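Local coordinates for protein argonaute (Aquifex aeolicus, PDB 1YVU) that cuts target RNA at a fixed distance from the 5' end of a short single-stranded DNA guide, using divalent metal ions, at residues 349-360 / 385-396; 471-479 / 665-673. All blocks are in the same frame, centred on the assembly; numbering follows the deposited sequence.

Interaction 1 of 2, residues 349-360 / 385-396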
ATOM      1  N   LYS A 349      23.051  11.134 -22.517  1.00 53.19           N
ATOM      2  CA  LYS A 349      22.983  12.476 -23.087  1.00 48.49           C
ATOM      3  C   LYS A 349      24.157  13.306 -22.556  1.00 48.46           C
ATOM      4  O   LYS A 349      24.139  13.774 -21.414  1.00 43.53           O
ATOM      5  CB  LYS A 349      21.625  13.137 -22.796  1.00 46.01           C
ATOM      6  CG  LYS A 349      21.261  14.184 -23.844  1.00 43.62           C
ATOM      7  CD  LYS A 349      19.916  14.822 -23.622  1.00 38.01           C
ATOM      8  CE  LYS A 349      19.711  15.938 -24.632  1.00 37.84           C
ATOM      9  NZ  LYS A 349      18.342  16.544 -24.544  1.00 35.21           N
ATOM     10  N   ASP A 350      25.188  13.448 -23.400  1.00 49.38           N
ATOM     11  CA  ASP A 350      26.413  14.190 -23.071  1.00 50.54           C
ATOM     12  C   ASP A 350      26.226  15.662 -22.689  1.00 45.61           C
ATOM     13  O   ASP A 350      26.938  16.162 -21.826  1.00 43.57           O
ATOM     14  CB  ASP A 350      27.539  13.998 -24.136  1.00 57.99           C
ATOM     15  CG  ASP A 350      27.027  13.901 -25.598  1.00 64.45           C
ATOM     16  OD1 ASP A 350      26.163  14.714 -26.007  1.00 69.51           O
ATOM     17  OD2 ASP A 350      27.528  13.022 -26.355  1.00 67.02           O
ATOM     18  N   VAL A 351      25.206  16.301 -23.266  1.00 45.53           N
ATOM     19  CA  VAL A 351      24.852  17.709 -23.028  1.00 43.94           C
ATOM     20  C   VAL A 351      23.402  17.804 -22.545  1.00 44.71           C
ATOM     21  O   VAL A 351      22.510  17.229 -23.171  1.00 49.41           O
ATOM     22  CB  VAL A 351      25.006  18.510 -24.350  1.00 50.62           C
ATOM     23  CG1 VAL A 351      24.225  19.841 -24.342  1.00 47.98           C
ATOM     24  CG2 VAL A 351      26.468  18.774 -24.604  1.00 57.89           C
ATOM     25  N   LEU A 352      23.148  18.603 -21.508  1.00 41.08           N
ATOM     26  CA  LEU A 352      21.781  18.757 -20.954  1.00 47.78           C
ATOM     27  C   LEU A 352      21.185  20.184 -20.847  1.00 42.53           C
ATOM     28  O   LEU A 352      21.911  21.151 -20.607  1.00 40.94           O
ATOM     29  CB  LEU A 352      21.721  18.110 -19.569  1.00 39.51           C
ATOM     30  CG  LEU A 352      21.205  16.707 -19.288  1.00 34.98           C
ATOM     31  CD1 LEU A 352      21.682  15.673 -20.241  1.00 30.05           C
ATOM     32  CD2 LEU A 352      21.690  16.384 -17.932  1.00 37.79           C
ATOM     33  N   SER A 353      19.862  20.295 -20.998  1.00 41.07           N
ATOM     34  CA  SER A 353      19.159  21.581 -20.892  1.00 40.83           C
ATOM     35  C   SER A 353      18.397  21.596 -19.566  1.00 39.47           C
ATOM     36  O   SER A 353      17.480  20.800 -19.366  1.00 44.37           O
ATOM     37  CB  SER A 353      18.222  21.814 -22.091  1.00 41.39           C
ATOM     38  OG  SER A 353      17.326  20.734 -22.284  1.00 49.94           O
ATOM     39  N   VAL A 354      18.838  22.466 -18.652  1.00 39.27           N
ATOM     40  CA  VAL A 354      18.284  22.591 -17.296  1.00 32.95           C
ATOM     41  C   VAL A 354      17.629  23.940 -16.999  1.00 27.39           C
ATOM     42  O   VAL A 354      18.125  24.966 -17.450  1.00 28.15           O
ATOM     43  CB  VAL A 354      19.440  22.387 -16.241  1.00 24.04           C
ATOM     44  CG1 VAL A 354      18.940  22.475 -14.802  1.00 28.21           C
ATOM     45  CG2 VAL A 354      20.108  21.047 -16.451  1.00 30.12           C
ATOM     46  N   GLU A 355      16.499  23.917 -16.291  1.00 25.42           N
ATOM     47  CA  GLU A 355      15.824  25.136 -15.807  1.00 27.67           C
ATOM     48  C   GLU A 355      16.071  25.160 -14.275  1.00 24.15           C
ATOM     49  O   GLU A 355      16.184  24.098 -13.643  1.00 29.93           O
ATOM     50  CB  GLU A 355      14.311  25.116 -16.086  1.00 36.37           C
ATOM     51  CG  GLU A 355      13.853  25.900 -17.346  1.00 43.43           C
ATOM     52  CD  GLU A 355      13.107  27.203 -17.064  1.00 45.94           C
ATOM     53  OE1 GLU A 355      12.160  27.220 -16.246  1.00 51.11           O
ATOM     54  OE2 GLU A 355      13.454  28.218 -17.697  1.00 42.63           O
ATOM     55  N   ILE A 356      16.232  26.345 -13.688  1.00 18.46           N
ATOM     56  CA  ILE A 356      16.471  26.466 -12.244  1.00 19.43           C
ATOM     57  C   ILE A 356      15.431  27.330 -11.580  1.00 15.90           C
ATOM     58  O   ILE A 356      14.849  28.212 -12.235  1.00 20.05           O
ATOM     59  CB  ILE A 356      17.881  27.065 -11.945  1.00 14.43           C
ATOM     60  CG1 ILE A 356      18.964  26.100 -12.391  1.00 20.99           C
ATOM     61  CG2 ILE A 356      18.092  27.288 -10.475  1.00 16.85           C
ATOM     62  CD1 ILE A 356      20.157  26.774 -12.863  1.00 21.30           C
ATOM     63  N   ILE A 357      15.134  27.031 -10.312  1.00  7.49           N
ATOM     64  CA  ILE A 357      14.172  27.819  -9.544  1.00 16.78           C
ATOM     65  C   ILE A 357      14.661  28.009  -8.134  1.00 18.49           C
ATOM     66  O   ILE A 357      15.111  27.064  -7.505  1.00 21.55           O
ATOM     67  CB  ILE A 357      12.699  27.194  -9.442  1.00 14.06           C
ATOM     68  CG1 ILE A 357      12.048  27.071 -10.800  1.00  9.85           C
ATOM     69  CG2 ILE A 357      11.733  28.043  -8.547  1.00 13.26           C
ATOM     70  CD1 ILE A 357      12.270  25.764 -11.365  1.00 17.20           C
ATOM     71  N   SER A 358      14.520  29.227  -7.629  1.00 22.83           N
ATOM     72  CA  SER A 358      14.891  29.507  -6.275  1.00 28.37           C
ATOM     73  C   SER A 358      13.761  30.223  -5.615  1.00 29.33           C
ATOM     74  O   SER A 358      13.121  31.089  -6.180  1.00 31.97           O
ATOM     75  CB  SER A 358      16.141  30.340  -6.196  1.00 24.62           C
ATOM     76  OG  SER A 358      15.907  31.509  -6.931  1.00 44.86           O
ATOM     77  N   VAL A 359      13.514  29.753  -4.417  1.00 33.33           N
ATOM     78  CA  VAL A 359      12.500  30.214  -3.510  1.00 41.87           C
ATOM     79  C   VAL A 359      13.359  30.817  -2.396  1.00 45.24           C
ATOM     80  O   VAL A 359      14.050  30.094  -1.650  1.00 41.27           O
ATOM     81  CB  VAL A 359      11.725  28.989  -3.090  1.00 41.33           C
ATOM     82  CG1 VAL A 359      11.186  29.086  -1.684  1.00 40.61           C
ATOM     83  CG2 VAL A 359      10.673  28.701  -4.126  1.00 40.06           C
ATOM     84  N   SER A 360      13.336  32.145  -2.317  1.00 54.44           N
ATOM     85  CA  SER A 360      14.169  32.848  -1.349  1.00 60.59           C
ATOM     86  C   SER A 360      13.412  33.798  -0.434  1.00 67.73           C
ATOM     87  O   SER A 360      12.215  34.034  -0.620  1.00 69.00           O
ATOM     88  CB  SER A 360      15.272  33.632  -2.078  1.00 59.96           C
ATOM     89  OG  SER A 360      15.525  33.134  -3.389  1.00 59.27           O
ATOM     90  N   ILE A 385      29.150  14.774 -18.410  1.00 50.50           N
ATOM     91  CA  ILE A 385      27.869  15.424 -18.661  1.00 48.06           C
ATOM     92  C   ILE A 385      27.968  16.903 -18.343  1.00 48.08           C
ATOM     93  O   ILE A 385      28.372  17.308 -17.258  1.00 43.64           O
ATOM     94  CB  ILE A 385      26.691  14.781 -17.889  1.00 45.28           C
ATOM     95  CG1 ILE A 385      26.670  13.274 -18.124  1.00 42.44           C
ATOM     96  CG2 ILE A 385      25.345  15.402 -18.351  1.00 43.04           C
ATOM     97  CD1 ILE A 385      27.381  12.489 -17.080  1.00 46.16           C
ATOM     98  N   LYS A 386      27.577  17.693 -19.329  1.00 49.55           N
ATOM     99  CA  LYS A 386      27.604  19.135 -19.235  1.00 51.46           C
ATOM    100  C   LYS A 386      26.190  19.732 -19.140  1.00 46.64           C
ATOM    101  O   LYS A 386      25.325  19.461 -20.002  1.00 45.00           O
ATOM    102  CB  LYS A 386      28.361  19.691 -20.461  1.00 52.80           C
ATOM    103  CG  LYS A 386      29.756  19.087 -20.656  1.00 51.84           C
ATOM    104  CD  LYS A 386      30.089  18.924 -22.116  1.00 61.78           C
ATOM    105  CE  LYS A 386      31.245  17.951 -22.310  1.00 64.62           C
ATOM    106  NZ  LYS A 386      31.467  17.710 -23.769  1.00 70.80           N
ATOM    107  N   LEU A 387      25.927  20.459 -18.047  1.00 50.84           N
ATOM    108  CA  LEU A 387      24.641  21.148 -17.904  1.00 44.67           C
ATOM    109  C   LEU A 387      24.787  22.506 -18.566  1.00 48.70           C
ATOM    110  O   LEU A 387      25.816  23.183 -18.429  1.00 47.01           O
ATOM    111  CB  LEU A 387      24.244  21.400 -16.456  1.00 44.29           C
ATOM    112  CG  LEU A 387      24.174  20.314 -15.404  1.00 36.67           C
ATOM    113  CD1 LEU A 387      23.258  20.846 -14.315  1.00 29.00           C
ATOM    114  CD2 LEU A 387      23.641  19.046 -15.966  1.00 31.55           C
ATOM    115  N   LYS A 388      23.774  22.841 -19.354  1.00 45.11           N
ATOM    116  CA  LYS A 388      23.683  24.102 -20.064  1.00 46.69           C
ATOM    117  C   LYS A 388      22.379  24.722 -19.576  1.00 51.56           C
ATOM    118  O   LYS A 388      21.287  24.221 -19.893  1.00 50.77           O
ATOM    119  CB  LYS A 388      23.643  23.869 -21.577  1.00 48.38           C
ATOM    120  CG  LYS A 388      24.954  23.393 -22.151  1.00 51.77           C
ATOM    121  CD  LYS A 388      24.949  23.385 -23.664  1.00 56.28           C
ATOM    122  CE  LYS A 388      26.368  23.218 -24.193  1.00 61.27           C
ATOM    123  NZ  LYS A 388      26.364  22.991 -25.656  1.00 64.71           N
ATOM    124  N   ILE A 389      22.501  25.762 -18.745  1.00 49.18           N
ATOM    125  CA  ILE A 389      21.346  26.469 -18.173  1.00 44.69           C
ATOM    126  C   ILE A 389      20.517  27.183 -19.242  1.00 44.07           C
ATOM    127  O   ILE A 389      21.021  28.004 -20.019  1.00 35.54           O
ATOM    128  CB  ILE A 389      21.769  27.464 -17.043  1.00 46.62           C
ATOM    129  CG1 ILE A 389      22.616  26.730 -15.992  1.00 44.34           C
ATOM    130  CG2 ILE A 389      20.516  28.029 -16.344  1.00 39.22           C
ATOM    131  CD1 ILE A 389      23.512  27.629 -15.163  1.00 47.76           C
ATOM    132  N   LYS A 390      19.259  26.766 -19.319  1.00 47.70           N
ATOM    133  CA  LYS A 390      18.323  27.343 -20.249  1.00 48.69           C
ATOM    134  C   LYS A 390      17.700  28.556 -19.575  1.00 49.71           C
ATOM    135  O   LYS A 390      17.748  29.637 -20.156  1.00 58.89           O
ATOM    136  CB  LYS A 390      17.248  26.337 -20.682  1.00 47.31           C
ATOM    137  CG  LYS A 390      17.058  26.291 -22.209  1.00 56.30           C
ATOM    138  CD  LYS A 390      15.846  25.474 -22.688  1.00 57.73           C
ATOM    139  CE  LYS A 390      15.852  25.338 -24.230  1.00 62.92           C
ATOM    140  NZ  LYS A 390      14.644  24.645 -24.785  1.00 69.65           N
ATOM    141  N   GLY A 391      17.253  28.428 -18.315  1.00 47.05           N
ATOM    142  CA  GLY A 391      16.623  29.576 -17.675  1.00 44.70           C
ATOM    143  C   GLY A 391      16.401  29.652 -16.181  1.00 43.35           C
ATOM    144  O   GLY A 391      15.584  28.928 -15.617  1.00 48.68           O
ATOM    145  N   LYS A 392      17.037  30.642 -15.562  1.00 41.57           N
ATOM    146  CA  LYS A 392      16.904  30.857 -14.123  1.00 37.32           C
ATOM    147  C   LYS A 392      15.626  31.611 -13.787  1.00 36.78           C
ATOM    148  O   LYS A 392      15.388  32.721 -14.290  1.00 33.61           O
ATOM    149  CB  LYS A 392      18.129  31.601 -13.550  1.00 41.62           C
ATOM    150  CG  LYS A 392      19.441  30.840 -13.746  1.00 41.74           C
ATOM    151  CD  LYS A 392      20.651  31.515 -13.117  1.00 41.08           C
ATOM    152  CE  LYS A 392      21.947  30.734 -13.355  1.00 37.53           C
ATOM    153  NZ  LYS A 392      23.135  31.275 -12.628  1.00 37.02           N
ATOM    154  N   SER A 393      14.780  30.960 -12.996  1.00 28.40           N
ATOM    155  CA  SER A 393      13.538  31.568 -12.550  1.00 30.19           C
ATOM    156  C   SER A 393      13.684  31.828 -11.047  1.00 27.34           C
ATOM    157  O   SER A 393      13.668  30.896 -10.262  1.00 29.87           O
ATOM    158  CB  SER A 393      12.332  30.641 -12.818  1.00 30.65           C
ATOM    159  OG  SER A 393      12.391  29.995 -14.090  1.00 26.07           O
ATOM    160  N   LEU A 394      13.906  33.077 -10.654  1.00 26.59           N
ATOM    161  CA  LEU A 394      14.026  33.415  -9.238  1.00 29.50           C
ATOM    162  C   LEU A 394      12.691  33.966  -8.718  1.00 32.31           C
ATOM    163  O   LEU A 394      12.127  34.906  -9.293  1.00 30.12           O
ATOM    164  CB  LEU A 394      15.211  34.368  -8.998  1.00 25.39           C
ATOM    165  CG  LEU A 394      15.272  35.264  -7.749  1.00 27.64           C
ATOM    166  CD1 LEU A 394      15.181  34.477  -6.409  1.00 24.66           C
ATOM    167  CD2 LEU A 394      16.541  36.120  -7.852  1.00 32.29           C
ATOM    168  N   ILE A 395      12.230  33.363  -7.614  1.00 31.09           N
ATOM    169  CA  ILE A 395      10.959  33.671  -6.953  1.00 35.27           C
ATOM    170  C   ILE A 395      11.219  34.155  -5.550  1.00 34.27           C
ATOM    171  O   ILE A 395      11.970  33.533  -4.805  1.00 37.73           O
ATOM    172  CB  ILE A 395      10.022  32.401  -6.882  1.00 32.07           C
ATOM    173  CG1 ILE A 395       9.564  31.991  -8.285  1.00 33.04           C
ATOM    174  CG2 ILE A 395       8.763  32.701  -6.084  1.00 31.99           C
ATOM    175  CD1 ILE A 395       9.013  30.619  -8.381  1.00 32.87           C
ATOM    176  N   LEU A 396      10.478  35.197  -5.176  1.00 46.18           N
ATOM    177  CA  LEU A 396      10.581  35.832  -3.866  1.00 55.84           C
ATOM    178  C   LEU A 396       9.430  35.620  -2.898  1.00 64.58           C
ATOM    179  O   LEU A 396       8.336  36.194  -3.033  1.00 61.59           O
ATOM    180  CB  LEU A 396      10.870  37.313  -4.023  1.00 57.51           C
ATOM    181  CG  LEU A 396      12.356  37.542  -3.829  1.00 62.88           C
ATOM    182  CD1 LEU A 396      12.897  38.428  -4.960  1.00 68.08           C
ATOM    183  CD2 LEU A 396      12.588  38.112  -2.416  1.00 63.23           C
TER
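Ile385 meets Leu352 where adjacent parallel strands of the Mid domain begin to pair; helix 368-381 links them in a beta-alpha-beta crossover. CG2 of Ile385 lies 3.8 Å from CD2 of Leu352, while Lys386 N donates to Asp350 O. On the same face follows Leu387, whose two methyls are shared out: CD2 faces Leu352 and CD1 reaches Val354 CG2 at 3.8 Å. Lys388 runs out extended on the other face, laying CD against Val351 CG1 (3.7 Å). Ile389 returns to the face of Leu387, its CG2 touching Ile356 CD1 beside the crossover helix. At Lys390 and Gly391 a beta bulge puts one extra residue between the bonds Lys390 N to Val354 O and Ile356 N to Gly391 O, the latter from above the carbonyl plane. The bent side chain of Glu355 folds over Gly391 and carries its OE2 to a salt bridge with Lys415. With an alanine in place of Glu355, Lys415 would probably lose its partner charge and Gly391 the side chain lying over it. Regular pairing resumes at Lys392, Ser393 N donating to Ile356 O. On the face of Lys388 and Glu355, Ile395 lies beside Ile357, its CD1 3.7 Å from Ile357 CG2.

Interaction 2 of 2, residues 471-479 / 665-673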
ATOM      1  N   LEU A 471      27.472  15.017  -3.512  1.00 22.07           N
ATOM      2  CA  LEU A 471      27.469  13.618  -3.938  1.00 22.73           C
ATOM      3  C   LEU A 471      26.076  13.037  -4.020  1.00 25.27           C
ATOM      4  O   LEU A 471      25.714  12.432  -5.048  1.00 28.09           O
ATOM      5  CB  LEU A 471      28.372  12.748  -3.059  1.00 21.57           C
ATOM      6  CG  LEU A 471      29.852  12.979  -3.410  1.00 24.84           C
ATOM      7  CD1 LEU A 471      30.721  12.351  -2.391  1.00 24.43           C
ATOM      8  CD2 LEU A 471      30.214  12.444  -4.771  1.00 16.70           C
ATOM      9  N   ASN A 472      25.280  13.299  -2.976  1.00 20.57           N
ATOM     10  CA  ASN A 472      23.893  12.838  -2.884  1.00 21.15           C
ATOM     11  C   ASN A 472      23.164  13.296  -4.133  1.00 23.64           C
ATOM     12  O   ASN A 472      22.636  12.472  -4.901  1.00 22.15           O
ATOM     13  CB  ASN A 472      23.223  13.395  -1.617  1.00 20.99           C
ATOM     14  CG  ASN A 472      21.826  12.793  -1.350  1.00 35.12           C
ATOM     15  OD1 ASN A 472      20.963  12.745  -2.236  1.00 41.04           O
ATOM     16  ND2 ASN A 472      21.590  12.371  -0.106  1.00 42.73           N
ATOM     17  N   VAL A 473      23.354  14.576  -4.436  1.00 14.67           N
ATOM     18  CA  VAL A 473      22.725  15.210  -5.587  1.00 22.83           C
ATOM     19  C   VAL A 473      23.242  14.641  -6.922  1.00 21.74           C
ATOM     20  O   VAL A 473      22.440  14.276  -7.780  1.00 16.14           O
ATOM     21  CB  VAL A 473      22.881  16.768  -5.467  1.00 20.34           C
ATOM     22  CG1 VAL A 473      22.532  17.500  -6.758  1.00 27.80           C
ATOM     23  CG2 VAL A 473      22.004  17.272  -4.313  1.00 24.72           C
ATOM     24  N   ALA A 474      24.570  14.504  -7.026  1.00 22.53           N
ATOM     25  CA  ALA A 474      25.279  13.990  -8.209  1.00 16.77           C
ATOM     26  C   ALA A 474      24.694  12.685  -8.709  1.00 13.80           C
ATOM     27  O   ALA A 474      24.184  12.632  -9.828  1.00 13.15           O
ATOM     28  CB  ALA A 474      26.774  13.787  -7.884  1.00 19.66           C
ATOM     29  N   GLU A 475      24.696  11.686  -7.813  1.00 14.60           N
ATOM     30  CA  GLU A 475      24.177  10.325  -8.034  1.00 11.13           C
ATOM     31  C   GLU A 475      22.746  10.329  -8.549  1.00  6.76           C
ATOM     32  O   GLU A 475      22.423   9.591  -9.471  1.00  4.55           O
ATOM     33  CB  GLU A 475      24.245   9.545  -6.699  1.00 18.62           C
ATOM     34  CG  GLU A 475      23.661   8.106  -6.694  1.00 16.13           C
ATOM     35  CD  GLU A 475      23.528   7.496  -5.296  1.00 17.33           C
ATOM     36  OE1 GLU A 475      23.118   8.201  -4.330  1.00 16.15           O
ATOM     37  OE2 GLU A 475      23.807   6.285  -5.167  1.00 16.67           O
ATOM     38  N   GLN A 476      21.926  11.211  -7.972  1.00  6.79           N
ATOM     39  CA  GLN A 476      20.513  11.335  -8.334  1.00  9.20           C
ATOM     40  C   GLN A 476      20.211  12.031  -9.655  1.00 11.67           C
ATOM     41  O   GLN A 476      19.292  11.622 -10.355  1.00 10.32           O
ATOM     42  CB  GLN A 476      19.746  12.018  -7.239  1.00  4.41           C
ATOM     43  CG  GLN A 476      19.356  11.150  -6.127  1.00  8.90           C
ATOM     44  CD  GLN A 476      18.434  11.899  -5.215  1.00 22.94           C
ATOM     45  OE1 GLN A 476      18.880  12.651  -4.338  1.00 25.50           O
ATOM     46  NE2 GLN A 476      17.128  11.753  -5.446  1.00 18.88           N
ATOM     47  N   VAL A 477      20.946  13.102  -9.970  1.00  9.98           N
ATOM     48  CA  VAL A 477      20.799  13.846 -11.233  1.00 12.94           C
ATOM     49  C   VAL A 477      21.228  12.957 -12.406  1.00 16.12           C
ATOM     50  O   VAL A 477      20.679  13.063 -13.500  1.00 13.31           O
ATOM     51  CB  VAL A 477      21.644  15.151 -11.191  1.00 10.61           C
ATOM     52  CG1 VAL A 477      21.998  15.660 -12.594  1.00  9.96           C
ATOM     53  CG2 VAL A 477      20.875  16.212 -10.430  1.00 12.87           C
ATOM     54  N   LEU A 478      22.214  12.092 -12.156  1.00 11.70           N
ATOM     55  CA  LEU A 478      22.722  11.170 -13.154  1.00 15.55           C
ATOM     56  C   LEU A 478      21.675  10.120 -13.532  1.00 19.45           C
ATOM     57  O   LEU A 478      21.392   9.903 -14.718  1.00 15.77           O
ATOM     58  CB  LEU A 478      23.978  10.497 -12.636  1.00  8.96           C
ATOM     59  CG  LEU A 478      25.201  11.399 -12.551  1.00 14.09           C
ATOM     60  CD1 LEU A 478      26.292  10.644 -11.846  1.00 14.76           C
ATOM     61  CD2 LEU A 478      25.638  11.855 -13.932  1.00  9.53           C
ATOM     62  N   ALA A 479      21.021   9.580 -12.513  1.00 18.51           N
ATOM     63  CA  ALA A 479      19.989   8.574 -12.680  1.00 19.66           C
ATOM     64  C   ALA A 479      18.790   9.121 -13.449  1.00 21.99           C
ATOM     65  O   ALA A 479      18.325   8.490 -14.411  1.00 27.97           O
ATOM     66  CB  ALA A 479      19.553   8.085 -11.315  1.00 27.16           C
HETATM   67  N   MSE A 665      18.805  -0.099  -7.582  1.00 12.77           N
HETATM   68  CA  MSE A 665      18.633   0.519  -8.878  1.00 16.55           C
HETATM   69  C   MSE A 665      17.806   1.765  -8.759  1.00 17.28           C
HETATM   70  O   MSE A 665      17.375   2.332  -9.754  1.00 24.35           O
HETATM   71  CB  MSE A 665      18.049  -0.458  -9.897  1.00 26.00           C
HETATM   72  CG  MSE A 665      19.043  -1.501 -10.334  1.00 34.73           C
HETATM   73 SE   MSE A 665      20.833  -0.766 -10.493  1.00 39.97          SE
HETATM   74  CE  MSE A 665      20.806  -0.389 -12.319  1.00 34.03           C
ATOM     75  N   ASN A 666      17.610   2.203  -7.520  1.00 23.65           N
ATOM     76  CA  ASN A 666      16.858   3.414  -7.214  1.00 17.91           C
ATOM     77  C   ASN A 666      17.790   4.585  -6.941  1.00 19.67           C
ATOM     78  O   ASN A 666      17.344   5.686  -6.646  1.00 19.52           O
ATOM     79  CB  ASN A 666      15.942   3.158  -6.042  1.00 22.89           C
ATOM     80  CG  ASN A 666      14.779   2.325  -6.423  1.00 17.58           C
ATOM     81  OD1 ASN A 666      14.070   2.664  -7.372  1.00 25.42           O
ATOM     82  ND2 ASN A 666      14.565   1.212  -5.713  1.00 26.40           N
ATOM     83  N   TYR A 667      19.087   4.274  -6.986  1.00 21.34           N
ATOM     84  CA  TYR A 667      20.202   5.202  -6.843  1.00 25.03           C
ATOM     85  C   TYR A 667      20.082   6.217  -5.726  1.00 28.74           C
ATOM     86  O   TYR A 667      20.268   7.417  -5.930  1.00 29.20           O
ATOM     87  CB  TYR A 667      20.454   5.917  -8.179  1.00 19.14           C
ATOM     88  CG  TYR A 667      20.621   4.985  -9.339  1.00 11.87           C
ATOM     89  CD1 TYR A 667      19.533   4.663 -10.166  1.00 17.17           C
ATOM     90  CD2 TYR A 667      21.857   4.418  -9.624  1.00 11.69           C
ATOM     91  CE1 TYR A 667      19.681   3.798 -11.272  1.00 18.91           C
ATOM     92  CE2 TYR A 667      22.027   3.540 -10.723  1.00 16.11           C
ATOM     93  CZ  TYR A 667      20.930   3.247 -11.539  1.00 20.60           C
ATOM     94  OH  TYR A 667      21.083   2.488 -12.667  1.00 24.04           O
ATOM     95  N   SER A 668      19.729   5.732  -4.547  1.00 32.30           N
ATOM     96  CA  SER A 668      19.591   6.586  -3.385  1.00 33.51           C
ATOM     97  C   SER A 668      20.443   5.928  -2.316  1.00 35.09           C
ATOM     98  O   SER A 668      19.955   5.126  -1.503  1.00 39.09           O
ATOM     99  CB  SER A 668      18.120   6.668  -2.992  1.00 35.10           C
ATOM    100  OG  SER A 668      17.946   7.469  -1.842  1.00 43.29           O
ATOM    101  N   SER A 669      21.736   6.230  -2.372  1.00 36.21           N
ATOM    102  CA  SER A 669      22.698   5.653  -1.442  1.00 37.25           C
ATOM    103  C   SER A 669      22.702   6.183  -0.020  1.00 39.75           C
ATOM    104  O   SER A 669      23.075   5.491   0.925  1.00 34.85           O
ATOM    105  CB  SER A 669      24.089   5.799  -2.012  1.00 36.55           C
ATOM    106  OG  SER A 669      24.402   7.101  -2.474  1.00 36.31           O
ATOM    107  N   PHE A 670      22.288   7.431   0.107  1.00 39.38           N
ATOM    108  CA  PHE A 670      22.282   8.114   1.383  1.00 43.02           C
ATOM    109  C   PHE A 670      20.939   8.001   2.072  1.00 42.30           C
ATOM    110  O   PHE A 670      20.818   8.179   3.275  1.00 37.70           O
ATOM    111  CB  PHE A 670      22.735   9.566   1.152  1.00 51.20           C
ATOM    112  CG  PHE A 670      24.102   9.665   0.491  1.00 54.67           C
ATOM    113  CD1 PHE A 670      24.218   9.782  -0.898  1.00 52.50           C
ATOM    114  CD2 PHE A 670      25.282   9.530   1.246  1.00 57.54           C
ATOM    115  CE1 PHE A 670      25.490   9.759  -1.551  1.00 47.55           C
ATOM    116  CE2 PHE A 670      26.560   9.505   0.608  1.00 57.53           C
ATOM    117  CZ  PHE A 670      26.654   9.620  -0.798  1.00 54.26           C
ATOM    118  N   GLN A 671      19.943   7.623   1.289  1.00 48.21           N
ATOM    119  CA  GLN A 671      18.584   7.457   1.780  1.00 51.80           C
ATOM    120  C   GLN A 671      18.097   6.039   1.459  1.00 53.25           C
ATOM    121  O   GLN A 671      18.669   5.367   0.598  1.00 49.44           O
ATOM    122  CB  GLN A 671      17.659   8.532   1.175  1.00 55.44           C
ATOM    123  CG  GLN A 671      17.769   9.885   1.885  1.00 62.93           C
ATOM    124  CD  GLN A 671      17.028  11.017   1.181  1.00 76.68           C
ATOM    125  OE1 GLN A 671      15.933  10.819   0.621  1.00 77.86           O
ATOM    126  NE2 GLN A 671      17.615  12.222   1.230  1.00 73.68           N
ATOM    127  N   PRO A 672      17.128   5.519   2.234  1.00 52.98           N
ATOM    128  CA  PRO A 672      16.672   4.172   1.924  1.00 45.58           C
ATOM    129  C   PRO A 672      15.384   4.149   1.129  1.00 42.16           C
ATOM    130  O   PRO A 672      14.540   5.049   1.224  1.00 41.02           O
ATOM    131  CB  PRO A 672      16.502   3.528   3.297  1.00 51.78           C
ATOM    132  CG  PRO A 672      16.526   4.686   4.307  1.00 50.82           C
ATOM    133  CD  PRO A 672      16.575   5.957   3.544  1.00 51.36           C
ATOM    134  N   ILE A 673      15.302   3.142   0.277  1.00 42.40           N
ATOM    135  CA  ILE A 673      14.151   2.904  -0.572  1.00 38.22           C
ATOM    136  C   ILE A 673      13.731   1.463  -0.342  1.00 28.32           C
ATOM    137  O   ILE A 673      14.496   0.526  -0.532  1.00 31.61           O
ATOM    138  CB  ILE A 673      14.473   3.245  -2.035  1.00 39.37           C
ATOM    139  CG1 ILE A 673      14.579   4.779  -2.145  1.00 39.16           C
ATOM    140  CG2 ILE A 673      13.423   2.628  -2.973  1.00 41.47           C
ATOM    141  CD1 ILE A 673      14.672   5.366  -3.509  1.00 54.42           C
TER
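Glu475 and Ser669 supply the polar part of this contact, in which a helix of the PIWI domain receives an irregular loop from much later in the chain. Two hydrogen bonds converge on one carboxylate oxygen: Ser669 N lies 3.1 Å from Glu475 OE1, at a nearly straight 168°, and Ser669 OG lies 2.5 Å from the same atom. Both arrive on its syn side, yet from opposite faces of the carboxylate plane. Ser669 can offer both donors because its OG sits between the backbone N and the carbonyl carbon (chi1 49°), which keeps hydroxyl and amide close together. The other oxygen, OE2, bonds to the hydroxyl of Tyr486, so the buried carboxylate is fixed in rotation from both ends, and the two donors from Ser669 on OE1 probably favour its charged form. Tyr486 also bonds through its backbone O to the OH of Tyr667.

The apolar contacts flank this pair along the helix. One turn further on, Ala479 presents its CB to the Tyr667 ring, 3.6 Å from CD1. One turn before Glu475, the Phe670 ring meets the helix obliquely, with CD1 3.7 Å from Asn472 CA and CZ 4.2 Å from Leu471 CB.

Two Mid-domain helices border the contact: helix 337-342 touches Leu471, Glu475, Ser669 and Phe670 through Arg337 and Leu340, while helix 368-381 packs on Val473, Ala474 and Val477. Within the PIWI domain, strand 454-457 meets Gln476 and Val477 through Gln454.

How the interactions relate
Interactions 1 and 2 lie about 19 Å apart between centres, on the same side of the molecule, within the lobe formed by the Mid and PIWI domains. They follow in series: the Mid strand pair 349-360 / 385-396 closes before helix 466-480 begins, and the loop 665-673 joins that helix only after most of the PIWI domain has been traversed. Helix 368-381 connects them physically, touching the strand pair through Leu373 and Ile377 and the PIWI helix through Leu376, Phe379 and Leu380. They also meet directly, Ile385 CD1 resting 3.7 Å from Leu478 CD2. A Mid-domain contact and a PIWI-domain contact are thus joined through helix 368-381 and the Ile385-Leu478 touch, where the two domains pack together.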